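Local coordinates for thiamine-monophosphate kinase (Stenotrophomonas maltophilia, PDB 6XEP), which probably catalyses the ATP-dependent phosphorylation of thiamine monophosphate to thiamine diphosphate, the active form of vitamin B1, at residues Leu25-Ile30 with Pro90-Leu95; Val51-Leu56 with Ser138-Gly143; Thr75-Leu80 with Phe115-Gln120. One frame throughout, in Å; residues are numbered along the deposited sequence. Where two conformers were deposited one is given.

Contact 1. Residues Leu25-Ile30 with Pro90-Leu95; sequences LERDDI and PAWCTL. With NA (sodium ion), chain D.
Arg27 reaches from a type I beta turn, Arg27 to Ile30, to the carbonyl of Ala91 at the start of strand 89-99. From CB the chain runs to CG, placed anti to the carbonyl carbon (chi1 -72°), and then bends at chi2 and chi3, which bring NE round to Asp29. NE points almost straight (174°) at Asp29 OD1, 2.9 Å away, and NH2 meets Asp29 OD2 at 2.9 Å, both along syn lone pairs in a side-on, two-nitrogen salt bridge. NH2 also donates to Ala91 O at 3.0 Å, from above that carbonyl's plane, while NH1 has a weak bond to Asp122 O. Ile30 CD1 lies over one guanidinium face, toward its rim, and touches Trp92 CD1 at the ring edge (3.7 Å). Trp92 NE1 gives its hydrogen to Asp29 OD2 at 2.9 Å, arriving from above the carboxylate plane, with a bent N-H...O angle of 143°. Ala91 CB sits over the centre of the indole; Ala91 and Trp92 form a classic beta bulge opposite Met142. The same turn holds a sodium ion through Arg27 O (2.4 Å) and Ile30 O (2.3 Å), with Thr24 O and a water. Asp29 suits its place because its two oxygens accept three N-H groups: the arginine probably balances its charge, and the bonds together tie the sodium-binding turn to the sheet.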
loop_
_atom_site.group_PDB
_atom_site.type_symbol
_atom_site.label_atom_id
_atom_site.label_comp_id
_atom_site.label_asym_id
_atom_site.label_seq_id
_atom_site.Cartn_x
_atom_site.Cartn_y
_atom_site.Cartn_z
ATOM N N LEU A 25 -7.496 11.488 -16.640
ATOM C CA LEU A 25 -8.413 12.236 -17.489
ATOM C C LEU A 25 -9.091 11.325 -18.504
ATOM O O LEU A 25 -10.228 11.584 -18.903
ATOM C CB LEU A 25 -7.664 13.374 -18.194
ATOM C CG LEU A 25 -8.498 14.446 -18.896
ATOM C CD1 LEU A 25 -9.364 15.191 -17.898
ATOM C CD2 LEU A 25 -7.616 15.427 -19.683
ATOM N N GLU A 26 -8.426 10.240 -18.908
ATOM C CA GLU A 26 -8.958 9.336 -19.920
ATOM C C GLU A 26 -9.610 8.093 -19.323
ATOM O O GLU A 26 -9.836 7.118 -20.046
ATOM C CB GLU A 26 -7.851 8.920 -20.896
ATOM C CG GLU A 26 -7.062 10.078 -21.530
ATOM C CD GLU A 26 -7.929 11.072 -22.302
ATOM O OE1 GLU A 26 -9.048 10.713 -22.733
ATOM O OE2 GLU A 26 -7.481 12.228 -22.482
ATOM N N ARG A 27 -9.903 8.098 -18.023
ATOM C CA ARG A 27 -10.503 6.960 -17.327
ATOM C C ARG A 27 -11.836 7.418 -16.756
ATOM O O ARG A 27 -11.865 8.272 -15.864
ATOM C CB ARG A 27 -9.576 6.466 -16.219
ATOM C CG ARG A 27 -8.344 5.743 -16.721
ATOM C CD ARG A 27 -8.700 4.310 -17.086
ATOM N NE ARG A 27 -9.117 3.565 -15.907
ATOM C CZ ARG A 27 -8.325 2.744 -15.230
ATOM N NH1 ARG A 27 -7.062 2.555 -15.613
ATOM N NH2 ARG A 27 -8.793 2.117 -14.160
ATOM N N ASP A 28 -12.948 6.863 -17.249
ATOM C CA ASP A 28 -14.251 7.291 -16.750
ATOM C C ASP A 28 -14.556 6.771 -15.347
ATOM O O ASP A 28 -15.532 7.224 -14.737
ATOM C CB ASP A 28 -15.358 6.852 -17.713
ATOM C CG ASP A 28 -15.274 7.543 -19.063
ATOM O OD1 ASP A 28 -14.453 8.473 -19.228
ATOM O OD2 ASP A 28 -16.043 7.147 -19.963
ATOM N N ASP A 29 -13.758 5.838 -14.820
ATOM C CA ASP A 29 -13.963 5.281 -13.483
ATOM C C ASP A 29 -13.133 5.987 -12.416
ATOM O O ASP A 29 -13.117 5.547 -11.263
ATOM C CB ASP A 29 -13.630 3.783 -13.466
ATOM C CG ASP A 29 -12.213 3.502 -13.927
ATOM O OD1 ASP A 29 -11.796 4.094 -14.947
ATOM O OD2 ASP A 29 -11.526 2.691 -13.277
ATOM N N ILE A 30 -12.438 7.061 -12.772
ATOM C CA ILE A 30 -11.572 7.782 -11.847
ATOM C C ILE A 30 -11.913 9.259 -11.942
ATOM O O ILE A 30 -11.812 9.853 -13.023
ATOM C CB ILE A 30 -10.091 7.575 -12.171
ATOM C CG1 ILE A 30 -9.762 6.082 -12.275
ATOM C CG2 ILE A 30 -9.216 8.310 -11.159
ATOM C CD1 ILE A 30 -8.350 5.816 -12.638
ATOM N N PRO A 90 -6.320 -5.567 -13.882
ATOM C CA PRO A 90 -5.801 -4.419 -13.123
ATOM C C PRO A 90 -6.630 -3.160 -13.352
ATOM O O PRO A 90 -7.125 -2.902 -14.453
ATOM C CB PRO A 90 -4.375 -4.241 -13.664
ATOM C CG PRO A 90 -4.013 -5.544 -14.275
ATOM C CD PRO A 90 -5.305 -6.125 -14.795
ATOM N N ALA A 91 -6.788 -2.384 -12.279
ATOM C CA ALA A 91 -7.602 -1.177 -12.299
ATOM C C ALA A 91 -6.803 0.013 -11.786
ATOM O O ALA A 91 -6.533 0.954 -12.539
ATOM C CB ALA A 91 -8.869 -1.370 -11.457
ATOM N N TRP A 92 -6.428 -0.021 -10.510
ATOM C CA TRP A 92 -5.830 1.129 -9.846
ATOM C C TRP A 92 -4.653 0.680 -8.985
ATOM O O TRP A 92 -4.551 -0.485 -8.585
ATOM C CB TRP A 92 -6.848 1.865 -8.967
ATOM C CG TRP A 92 -8.218 1.981 -9.547
ATOM C CD1 TRP A 92 -8.579 2.712 -10.643
ATOM C CD2 TRP A 92 -9.430 1.401 -9.038
ATOM N NE1 TRP A 92 -9.934 2.611 -10.861
ATOM C CE2 TRP A 92 -10.477 1.802 -9.900
ATOM C CE3 TRP A 92 -9.728 0.569 -7.959
ATOM C CZ2 TRP A 92 -11.801 1.407 -9.709
ATOM C CZ3 TRP A 92 -11.052 0.174 -7.764
ATOM C CH2 TRP A 92 -12.067 0.590 -8.644
ATOM N N CYS A 93 -3.755 1.617 -8.681
ATOM C CA CYS A 93 -2.704 1.292 -7.724
ATOM C C CYS A 93 -2.285 2.523 -6.934
ATOM O O CYS A 93 -2.553 3.667 -7.317
ATOM C CB CYS A 93 -1.491 0.660 -8.413
ATOM S SG CYS A 93 -0.696 1.708 -9.596
ATOM N N THR A 94 -1.624 2.267 -5.805
ATOM C CA THR A 94 -0.997 3.317 -5.012
ATOM C C THR A 94 0.491 3.031 -4.922
ATOM O O THR A 94 0.942 1.900 -5.095
ATOM C CB THR A 94 -1.568 3.411 -3.596
ATOM O OG1 THR A 94 -1.369 2.167 -2.926
ATOM C CG2 THR A 94 -3.069 3.778 -3.627
ATOM N N LEU A 95 1.252 4.084 -4.662
ATOM C CA LEU A 95 2.703 3.981 -4.588
ATOM C C LEU A 95 3.162 4.747 -3.367
ATOM O O LEU A 95 2.891 5.943 -3.261
ATOM C CB LEU A 95 3.340 4.562 -5.847
ATOM C CG LEU A 95 4.845 4.754 -5.881
ATOM C CD1 LEU A 95 5.546 3.408 -5.872
ATOM C CD2 LEU A 95 5.161 5.537 -7.127
HETATM NA NA NA D . -11.477 10.544 -15.161
HETATM O O HOH W 1 -10.535 12.904 -13.976
#

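Contact 2. Residues Val51-Leu56 with Ser138-Gly143; sequences VTADTL and SVTAMG
Strands 51-56 and 138-143 run antiparallel, their axes 4.6 Å apart at 164°, with Thr52-Ala141 and Asp54-Val139 as hydrogen-bonded pairs and Val51-Met142, Ala53-Thr140 and Thr55-Ser138 as non-hydrogen-bonded pairs between and beyond them. Each hydrogen-bonded pair exchanges two N-H...O bonds, the Thr52 N to Ala141 O bond being 2.9 Å. On the face of Val51, Ala53 and Thr55, the tightest packing is Val51 CG1 against Thr140 CG2, at 3.4 Å closer than usual for two methyls. The other branch, Val51 CG2, lies alongside Met142 CG (3.8 Å) in one of the two methionine conformers. Ala53 brings just a CB to this face, beside Thr140 OG1, which bonds to OG1 of Thr140 in the second subunit; a small residue suits a face packed against that subunit. At the far end Thr55 OG1, anti to its carbonyl carbon (chi1 -66°), and Ser138 OG share a 2.8 Å hydrogen bond in which either could be the donor, giving each buried hydroxyl a polar partner. This sheet belongs to the PurM-like N-terminal domain of the AIR synthase superfamily, in which the corresponding sheets of two subunits pack into a barrel. Consistent with that, Thr55 N bonds to Asp129 of the second subunit, a predicted ATP and magnesium ligand. Thr52 and Asp54, both predicted to bind magnesium, project to the opposite face. In the conformer described, Thr52 OG1 accepts from Asn79 ND2, while Asp54 OD1 lies close to Asp82 OD2, an acidic pairing that a magnesium ion could bridge.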
loop_
_atom_site.group_PDB
_atom_site.type_symbol
_atom_site.label_atom_id
_atom_site.label_comp_id
_atom_site.label_asym_id
_atom_site.label_seq_id
_atom_site.Cartn_x
_atom_site.Cartn_y
_atom_site.Cartn_z
ATOM N N VAL A 51 -6.884 -7.309 -4.063
ATOM C CA VAL A 51 -5.864 -6.326 -3.747
ATOM C C VAL A 51 -4.583 -7.066 -3.424
ATOM O O VAL A 51 -4.607 -8.060 -2.683
ATOM C CB VAL A 51 -6.283 -5.438 -2.563
ATOM C CG1 VAL A 51 -5.232 -4.406 -2.306
ATOM C CG2 VAL A 51 -7.620 -4.769 -2.851
ATOM N N THR A 52 -3.475 -6.590 -3.980
ATOM C CA THR A 52 -2.153 -7.144 -3.739
ATOM C C THR A 52 -1.237 -6.039 -3.249
ATOM O O THR A 52 -1.442 -4.871 -3.568
ATOM C CB THR A 52 -1.537 -7.767 -5.001
ATOM O OG1 THR A 52 -1.260 -6.741 -5.958
ATOM C CG2 THR A 52 -2.474 -8.772 -5.618
ATOM N N ALA A 53 -0.214 -6.414 -2.484
ATOM C CA ALA A 53 0.718 -5.410 -1.998
ATOM C C ALA A 53 2.079 -6.063 -1.866
ATOM O O ALA A 53 2.179 -7.190 -1.389
ATOM C CB ALA A 53 0.301 -4.824 -0.646
ATOM N N ASP A 54 3.112 -5.341 -2.286
ATOM C CA ASP A 54 4.484 -5.831 -2.252
ATOM C C ASP A 54 5.387 -4.649 -1.952
ATOM O O ASP A 54 5.122 -3.535 -2.410
ATOM C CB ASP A 54 4.893 -6.465 -3.585
ATOM C CG ASP A 54 4.086 -7.710 -3.923
ATOM O OD1 ASP A 54 3.096 -7.579 -4.680
ATOM O OD2 ASP A 54 4.431 -8.816 -3.429
ATOM N N THR A 55 6.440 -4.882 -1.178
ATOM C CA THR A 55 7.441 -3.854 -0.941
ATOM C C THR A 55 8.759 -4.339 -1.517
ATOM O O THR A 55 9.129 -5.493 -1.308
ATOM C CB THR A 55 7.594 -3.544 0.549
ATOM O OG1 THR A 55 6.387 -2.946 1.035
ATOM C CG2 THR A 55 8.764 -2.589 0.772
ATOM N N LEU A 56 9.442 -3.477 -2.260
ATOM C CA LEU A 56 10.798 -3.755 -2.720
ATOM C C LEU A 56 11.736 -2.819 -1.980
ATOM O O LEU A 56 11.548 -1.596 -2.007
ATOM C CB LEU A 56 10.943 -3.586 -4.233
ATOM C CG LEU A 56 10.512 -4.795 -5.088
ATOM C CD1 LEU A 56 9.042 -5.127 -4.942
ATOM C CD2 LEU A 56 10.858 -4.559 -6.544
ATOM N N SER A 138 6.692 0.607 -1.909
ATOM C CA SER A 138 5.575 -0.265 -1.574
ATOM C C SER A 138 4.418 0.066 -2.503
ATOM O O SER A 138 3.955 1.209 -2.535
ATOM C CB SER A 138 5.158 -0.089 -0.116
ATOM O OG SER A 138 4.322 -1.158 0.298
ATOM N N VAL A 139 3.948 -0.927 -3.254
ATOM C CA VAL A 139 2.859 -0.720 -4.197
ATOM C C VAL A 139 1.686 -1.590 -3.782
ATOM O O VAL A 139 1.853 -2.753 -3.399
ATOM C CB VAL A 139 3.261 -1.017 -5.654
ATOM C CG1 VAL A 139 2.014 -1.117 -6.548
ATOM C CG2 VAL A 139 4.135 0.071 -6.179
ATOM N N THR A 140 0.503 -1.003 -3.814
ATOM C CA THR A 140 -0.734 -1.734 -3.636
ATOM C C THR A 140 -1.462 -1.657 -4.961
ATOM O O THR A 140 -1.665 -0.559 -5.479
ATOM C CB THR A 140 -1.579 -1.129 -2.517
ATOM O OG1 THR A 140 -0.828 -1.161 -1.305
ATOM C CG2 THR A 140 -2.839 -1.937 -2.293
ATOM N N ALA A 141 -1.828 -2.809 -5.515
ATOM C CA ALA A 141 -2.522 -2.852 -6.791
ATOM C C ALA A 141 -3.897 -3.479 -6.606
ATOM O O ALA A 141 -4.047 -4.496 -5.924
ATOM C CB ALA A 141 -1.722 -3.622 -7.827
ATOM N N MET A 142 -4.898 -2.859 -7.212
ATOM C CA MET A 142 -6.287 -3.293 -7.116
ATOM C C MET A 142 -6.745 -3.765 -8.485
ATOM O O MET A 142 -6.611 -3.030 -9.463
ATOM C CB MET A 142 -7.195 -2.156 -6.637
ATOM C CG MET A 142 -7.115 -1.842 -5.153
ATOM S SD MET A 142 -6.958 -0.069 -4.856
ATOM C CE MET A 142 -5.310 0.164 -5.486
ATOM N N GLY A 143 -7.279 -4.992 -8.549
ATOM C CA GLY A 143 -7.811 -5.547 -9.772
ATOM C C GLY A 143 -9.257 -5.967 -9.546
ATOM O O GLY A 143 -9.745 -5.980 -8.417
#

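Contact 3. Residues Thr75-Leu80 with Phe115-Gln120; sequences TLAVNL and FALADQ
Where Leu76, Ala77 and Leu80 meet Leu117 and Ala118, neither side brings a flat group to the interface: it is aliphatic, and the nearby rings lie around it. Phe115 leaves its backbone away from helix 75-80, and its ring makes a cation-pi contact with Arg23, while Trp73, nearly one turn before Leu76, borders the same surface and touches Leu117. The two helices belong to beta-alpha-beta crossovers. Helix 68-85 links strand 48-57 to the parallel strand 89-99, with strand 136-145 lying between them, and helix 104-120 links strand 89-99 to its parallel neighbour 124-132. Their segments run in roughly the same direction, 29° apart, with axes 9.7 Å from each other.

Leu117 carries the contact in knobs-into-holes fashion, entering the hole framed by Trp73, Leu76, Ala77 and Leu80, residues spaced by the i, i+3, i+4, i+7 pattern of a helix face. Its CG is anti to the backbone N (chi1 178°); beyond it CD2 touches Ala77 CB at 3.6 Å and Leu76 CG at 4.0 Å. Leucine fills such a hole well, and Ala77 suits its floor because a single methyl lets CD2 approach the helix backbone. Leu80 comes tip to tip with Leu117, CD1 to CG at 3.9 Å, whereas Leu76 crosses it obliquely. Leu76 in turn projects between Leu117 and Ala118, the latter also packing on Ile123. Its CG is likewise anti to the backbone N, and from it CD2 comes 3.5 Å from Ala118 CB, where the small residue again permits a close approach. The same CD2 also lies 3.5 Å from the backbone nitrogen of Ala118.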
loop_
_atom_site.group_PDB
_atom_site.type_symbol
_atom_site.label_atom_id
_atom_site.label_comp_id
_atom_site.label_asym_id
_atom_site.label_seq_id
_atom_site.Cartn_x
_atom_site.Cartn_y
_atom_site.Cartn_z
ATOM N N THR A 75 8.968 -2.753 -9.558
ATOM C CA THR A 75 8.070 -2.604 -8.410
ATOM C C THR A 75 6.620 -2.855 -8.822
ATOM O O THR A 75 5.890 -3.603 -8.158
ATOM C CB THR A 75 8.248 -1.207 -7.790
ATOM O OG1 THR A 75 9.584 -1.092 -7.287
ATOM C CG2 THR A 75 7.320 -1.033 -6.612
ATOM N N LEU A 76 6.203 -2.295 -9.954
ATOM C CA LEU A 76 4.847 -2.553 -10.430
ATOM C C LEU A 76 4.703 -3.970 -10.988
ATOM O O LEU A 76 3.658 -4.604 -10.808
ATOM C CB LEU A 76 4.460 -1.525 -11.488
ATOM C CG LEU A 76 3.095 -1.679 -12.155
ATOM C CD1 LEU A 76 1.953 -1.602 -11.118
ATOM C CD2 LEU A 76 2.936 -0.590 -13.218
ATOM N N ALA A 77 5.724 -4.475 -11.684
ATOM C CA ALA A 77 5.621 -5.790 -12.308
ATOM C C ALA A 77 5.322 -6.888 -11.288
ATOM O O ALA A 77 4.583 -7.832 -11.588
ATOM C CB ALA A 77 6.911 -6.116 -13.063
ATOM N N VAL A 78 5.908 -6.801 -10.093
ATOM C CA VAL A 78 5.638 -7.806 -9.064
ATOM C C VAL A 78 4.143 -7.869 -8.760
ATOM O O VAL A 78 3.547 -8.947 -8.679
ATOM C CB VAL A 78 6.460 -7.510 -7.796
ATOM C CG1 VAL A 78 6.104 -8.517 -6.721
ATOM C CG2 VAL A 78 7.934 -7.583 -8.126
ATOM N N ASN A 79 3.515 -6.706 -8.598
ATOM C CA ASN A 79 2.095 -6.667 -8.260
ATOM C C ASN A 79 1.226 -7.127 -9.416
ATOM O O ASN A 79 0.211 -7.809 -9.214
ATOM C CB ASN A 79 1.716 -5.250 -7.851
ATOM C CG ASN A 79 2.231 -4.902 -6.495
ATOM O OD1 ASN A 79 3.375 -4.470 -6.343
ATOM N ND2 ASN A 79 1.407 -5.118 -5.480
ATOM N N LEU A 80 1.575 -6.714 -10.634
ATOM C CA LEU A 80 0.802 -7.138 -11.786
ATOM C C LEU A 80 0.902 -8.642 -11.985
ATOM O O LEU A 80 -0.061 -9.273 -12.425
ATOM C CB LEU A 80 1.274 -6.399 -13.032
ATOM C CG LEU A 80 0.936 -4.914 -13.084
ATOM C CD1 LEU A 80 1.494 -4.279 -14.365
ATOM C CD2 LEU A 80 -0.590 -4.705 -12.982
ATOM N N PHE A 115 5.309 4.105 -15.391
ATOM C CA PHE A 115 4.270 4.360 -16.378
ATOM C C PHE A 115 4.500 3.571 -17.648
ATOM O O PHE A 115 3.531 3.209 -18.319
ATOM C CB PHE A 115 4.183 5.854 -16.718
ATOM C CG PHE A 115 3.704 6.704 -15.578
ATOM C CD1 PHE A 115 2.475 6.456 -14.977
ATOM C CD2 PHE A 115 4.493 7.743 -15.094
ATOM C CE1 PHE A 115 2.025 7.251 -13.920
ATOM C CE2 PHE A 115 4.048 8.550 -14.047
ATOM C CZ PHE A 115 2.813 8.296 -13.457
ATOM N N ALA A 116 5.757 3.298 -18.010
ATOM C CA ALA A 116 5.978 2.476 -19.197
ATOM C C ALA A 116 5.244 1.152 -19.071
ATOM O O ALA A 116 4.583 0.707 -20.015
ATOM C CB ALA A 116 7.469 2.234 -19.435
ATOM N N LEU A 117 5.331 0.514 -17.901
ATOM C CA LEU A 117 4.623 -0.747 -17.685
ATOM C C LEU A 117 3.141 -0.529 -17.377
ATOM O O LEU A 117 2.288 -1.243 -17.905
ATOM C CB LEU A 117 5.293 -1.528 -16.556
ATOM C CG LEU A 117 4.627 -2.845 -16.191
ATOM C CD1 LEU A 117 4.608 -3.796 -17.371
ATOM C CD2 LEU A 117 5.360 -3.460 -14.988
ATOM N N ALA A 118 2.822 0.459 -16.535
ATOM C CA ALA A 118 1.436 0.694 -16.145
ATOM C C ALA A 118 0.549 0.965 -17.351
ATOM O O ALA A 118 -0.579 0.461 -17.419
ATOM C CB ALA A 118 1.353 1.870 -15.170
ATOM N N ASP A 119 1.031 1.778 -18.302
ATOM C CA ASP A 119 0.238 2.108 -19.481
ATOM C C ASP A 119 -0.099 0.876 -20.305
ATOM O O ASP A 119 -1.161 0.824 -20.935
ATOM C CB ASP A 119 0.979 3.122 -20.363
ATOM C CG ASP A 119 1.109 4.477 -19.696
ATOM O OD1 ASP A 119 0.540 4.643 -18.589
ATOM O OD2 ASP A 119 1.772 5.368 -20.277
ATOM N N GLN A 120 0.800 -0.101 -20.347
ATOM C CA GLN A 120 0.543 -1.299 -21.138
ATOM C C GLN A 120 -0.618 -2.118 -20.604
ATOM O O GLN A 120 -1.181 -2.929 -21.342
ATOM C CB GLN A 120 1.784 -2.184 -21.166
ATOM C CG GLN A 120 2.896 -1.678 -22.036
ATOM C CD GLN A 120 4.124 -2.557 -21.924
ATOM O OE1 GLN A 120 4.016 -3.783 -21.896
ATOM N NE2 GLN A 120 5.294 -1.938 -21.844
#

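Overall arrangement
All three contacts are buried, though contact 1 is the most peripheral, its centre about 19 Å from the chain centre against about 11 and 9 Å for contacts 2 and 3. Contacts 1 and 2 share a sheet: strands 89-99 and 136-145 are neighbours, probably bonded through Trp92 O and Met142 N, and both contacts touch the second subunit. Contact 3 lies within the helical layer packed on the sheet and meets contact 2 where Thr75 CG2 packs on Val139 CG2. The chemistry follows position: charge and sodium coordination toward the periphery of the chain, main-chain bonding with hydroxyl and acidic groups in the sheet, and purely apolar packing between helices.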